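Local coordinates for uncharacterized protein MJ1460 (Methanocaldococcus jannaschii DSM 2661, PDB 2OSO) that is of unknown function but binds zinc through a V4R (vinyl-4-reductase-like) domain, at residues P96-K101 / F153-V158. The protein carries 3 engineered substitutions. Sequence-based numbering, arbitrary orientation.
Sequences PPYKIK and FEVKEV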
loop_
_atom_site.group_PDB
_atom_site.type_symbol
_atom_site.label_atom_id
_atom_site.label_comp_id
_atom_site.label_asym_id
_atom_site.label_seq_id
_atom_site.Cartn_x
_atom_site.Cartn_y
_atom_site.Cartn_z
ATOM N N PRO A 96 5.937 -32.720 3.100
ATOM C CA PRO A 96 6.191 -31.467 3.810
ATOM C C PRO A 96 6.791 -31.793 5.168
ATOM O O PRO A 96 6.745 -32.950 5.587
ATOM C CB PRO A 96 4.792 -30.852 3.946
ATOM C CG PRO A 96 3.887 -32.019 3.964
ATOM C CD PRO A 96 4.496 -33.039 3.055
ATOM N N PRO A 97 7.345 -30.801 5.865
ATOM C CA PRO A 97 7.431 -29.382 5.495
ATOM C C PRO A 97 8.494 -29.092 4.424
ATOM O O PRO A 97 9.471 -29.844 4.292
ATOM C CB PRO A 97 7.797 -28.717 6.825
ATOM C CG PRO A 97 8.492 -29.763 7.593
ATOM C CD PRO A 97 7.902 -31.057 7.206
ATOM N N TYR A 98 8.292 -28.019 3.671
ATOM C CA TYR A 98 9.207 -27.583 2.632
ATOM C C TYR A 98 9.893 -26.304 3.058
ATOM O O TYR A 98 9.568 -25.713 4.091
ATOM C CB TYR A 98 8.429 -27.312 1.316
ATOM C CG TYR A 98 7.369 -28.347 0.984
ATOM C CD1 TYR A 98 7.724 -29.615 0.549
ATOM C CD2 TYR A 98 6.011 -28.044 1.078
ATOM C CE1 TYR A 98 6.798 -30.559 0.273
ATOM C CE2 TYR A 98 5.036 -28.993 0.775
ATOM C CZ TYR A 98 5.442 -30.273 0.366
ATOM O OH TYR A 98 4.543 -31.262 0.034
ATOM N N LYS A 99 10.838 -25.863 2.246
ATOM C CA LYS A 99 11.516 -24.612 2.475
ATOM C C LYS A 99 11.540 -23.887 1.175
ATOM O O LYS A 99 11.778 -24.487 0.136
ATOM C CB LYS A 99 12.944 -24.816 2.980
ATOM C CG LYS A 99 12.991 -25.341 4.411
ATOM C CD LYS A 99 14.299 -24.997 5.062
ATOM C CE LYS A 99 14.659 -25.932 6.222
ATOM N NZ LYS A 99 13.871 -25.663 7.443
ATOM N N ILE A 100 11.279 -22.594 1.243
ATOM C CA ILE A 100 11.401 -21.710 0.101
ATOM C C ILE A 100 12.148 -20.443 0.530
ATOM O O ILE A 100 12.149 -20.058 1.697
ATOM C CB ILE A 100 10.005 -21.396 -0.538
ATOM C CG1 ILE A 100 9.122 -20.580 0.350
ATOM C CG2 ILE A 100 9.230 -22.663 -0.795
ATOM C CD1 ILE A 100 7.627 -20.600 -0.189
ATOM N N LYS A 101 12.805 -19.800 -0.419
ATOM C CA LYS A 101 13.643 -18.669 -0.084
ATOM C C LYS A 101 13.222 -17.449 -0.889
ATOM O O LYS A 101 12.699 -17.553 -1.999
ATOM C CB LYS A 101 15.110 -18.996 -0.311
ATOM C CG LYS A 101 15.668 -20.258 0.444
ATOM C CD LYS A 101 17.222 -20.148 0.554
ATOM C CE LYS A 101 17.967 -21.433 1.039
ATOM N NZ LYS A 101 19.492 -21.329 0.882
ATOM N N PHE A 153 11.683 -19.360 4.402
ATOM C CA PHE A 153 10.347 -19.685 4.891
ATOM C C PHE A 153 10.151 -21.206 4.950
ATOM O O PHE A 153 10.395 -21.920 3.969
ATOM C CB PHE A 153 9.295 -19.063 3.984
ATOM C CG PHE A 153 9.425 -17.540 3.807
ATOM C CD1 PHE A 153 10.256 -17.008 2.810
ATOM C CD2 PHE A 153 8.693 -16.667 4.593
ATOM C CE1 PHE A 153 10.358 -15.607 2.612
ATOM C CE2 PHE A 153 8.814 -15.243 4.422
ATOM C CZ PHE A 153 9.611 -14.730 3.401
ATOM N N GLU A 154 9.661 -21.659 6.100
ATOM C CA GLU A 154 9.237 -23.036 6.357
ATOM C C GLU A 154 7.737 -23.182 5.985
ATOM O O GLU A 154 6.897 -22.397 6.495
ATOM C CB GLU A 154 9.378 -23.245 7.858
ATOM C CG GLU A 154 9.804 -24.540 8.359
ATOM C CD GLU A 154 10.426 -24.348 9.759
ATOM O OE1 GLU A 154 9.768 -23.650 10.599
ATOM O OE2 GLU A 154 11.577 -24.793 9.989
ATOM N N VAL A 155 7.413 -24.134 5.091
ATOM C CA VAL A 155 6.029 -24.352 4.610
ATOM C C VAL A 155 5.494 -25.665 5.148
ATOM O O VAL A 155 6.056 -26.729 4.859
ATOM C CB VAL A 155 5.913 -24.393 3.047
ATOM C CG1 VAL A 155 4.416 -24.573 2.595
ATOM C CG2 VAL A 155 6.515 -23.157 2.423
ATOM N N LYS A 156 4.383 -25.590 5.878
ATOM C CA LYS A 156 3.770 -26.720 6.547
ATOM C C LYS A 156 2.344 -26.890 6.088
ATOM O O LYS A 156 1.579 -25.934 5.980
ATOM C CB LYS A 156 3.725 -26.506 8.040
ATOM C CG LYS A 156 5.063 -26.693 8.742
ATOM C CD LYS A 156 4.986 -26.226 10.199
ATOM C CE LYS A 156 4.780 -24.702 10.313
ATOM N NZ LYS A 156 5.622 -23.838 9.382
ATOM N N GLU A 157 1.980 -28.132 5.842
ATOM C CA GLU A 157 0.645 -28.472 5.416
ATOM C C GLU A 157 -0.115 -28.751 6.707
ATOM O O GLU A 157 0.411 -29.433 7.605
ATOM C CB GLU A 157 0.759 -29.716 4.537
ATOM C CG GLU A 157 -0.342 -29.957 3.615
ATOM C CD GLU A 157 -0.286 -31.354 3.008
ATOM O OE1 GLU A 157 0.673 -31.648 2.257
ATOM O OE2 GLU A 157 -1.231 -32.127 3.256
ATOM N N VAL A 158 -1.340 -28.254 6.825
ATOM C CA VAL A 158 -2.093 -28.387 8.050
ATOM C C VAL A 158 -3.557 -28.744 7.775
ATOM O O VAL A 158 -4.097 -28.399 6.721
ATOM C CB VAL A 158 -2.014 -27.054 8.876
ATOM C CG1 VAL A 158 -0.556 -26.766 9.311
ATOM C CG2 VAL A 158 -2.579 -25.866 8.094
#
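Tyr98 and Val155 exchange both backbone bonds of an antiparallel pair, as do Ile100 and Phe153, while Lys99 faces Glu154 as the non-hydrogen-bonded pair between them. The pairing is antiparallel with a marked twist. Of the four bonds, Tyr98 N to Val155 O (2.8 Å) is the most bent, 156° at the hydrogen, and Val155 N to Tyr98 O the straightest, at 176°. Two CA-H...O contacts fill the intervening pair, Lys99 CA lying 3.3 Å from Phe153 O and Glu154 CA closing on Tyr98 O.

On the face shared by Lys99 and Glu154, the two side chains run alongside each other in the same direction; NZ of Lys99 ends 3.5 Å from OE2 of Glu154, a long salt bridge. On this side too, ahead of the strand and after a cis peptide, Pro97 CB packs on Lys156 CG (3.9 Å).

Apolar contacts occupy the other face. Ile100 CG1 sits between its own N and carbonyl carbon (chi1 67°) and lies 3.9 Å from Phe153 CB; CD1 beyond it reaches Val155 CG2 (3.8 Å). Val155 CG1 approaches rim atom CD2 of Tyr98; Pro96 CA lies over one face of that ring, offset toward the rim. Separately, Pro96 CG lies 3.7 Å from the carboxylate oxygen OE1 of Glu157.

These are the central strands of the four-stranded antiparallel sheet, both within the V4R domain: 83-85 flanks 98-103, and 135-142 flanks 151-158. Helix 118-132 packs against the apolar face, with Leu124 on Ile100 and Phe153 and Leu128 on Val155, while Phe153, close to the zinc site, also touches the zinc ligand Glu140.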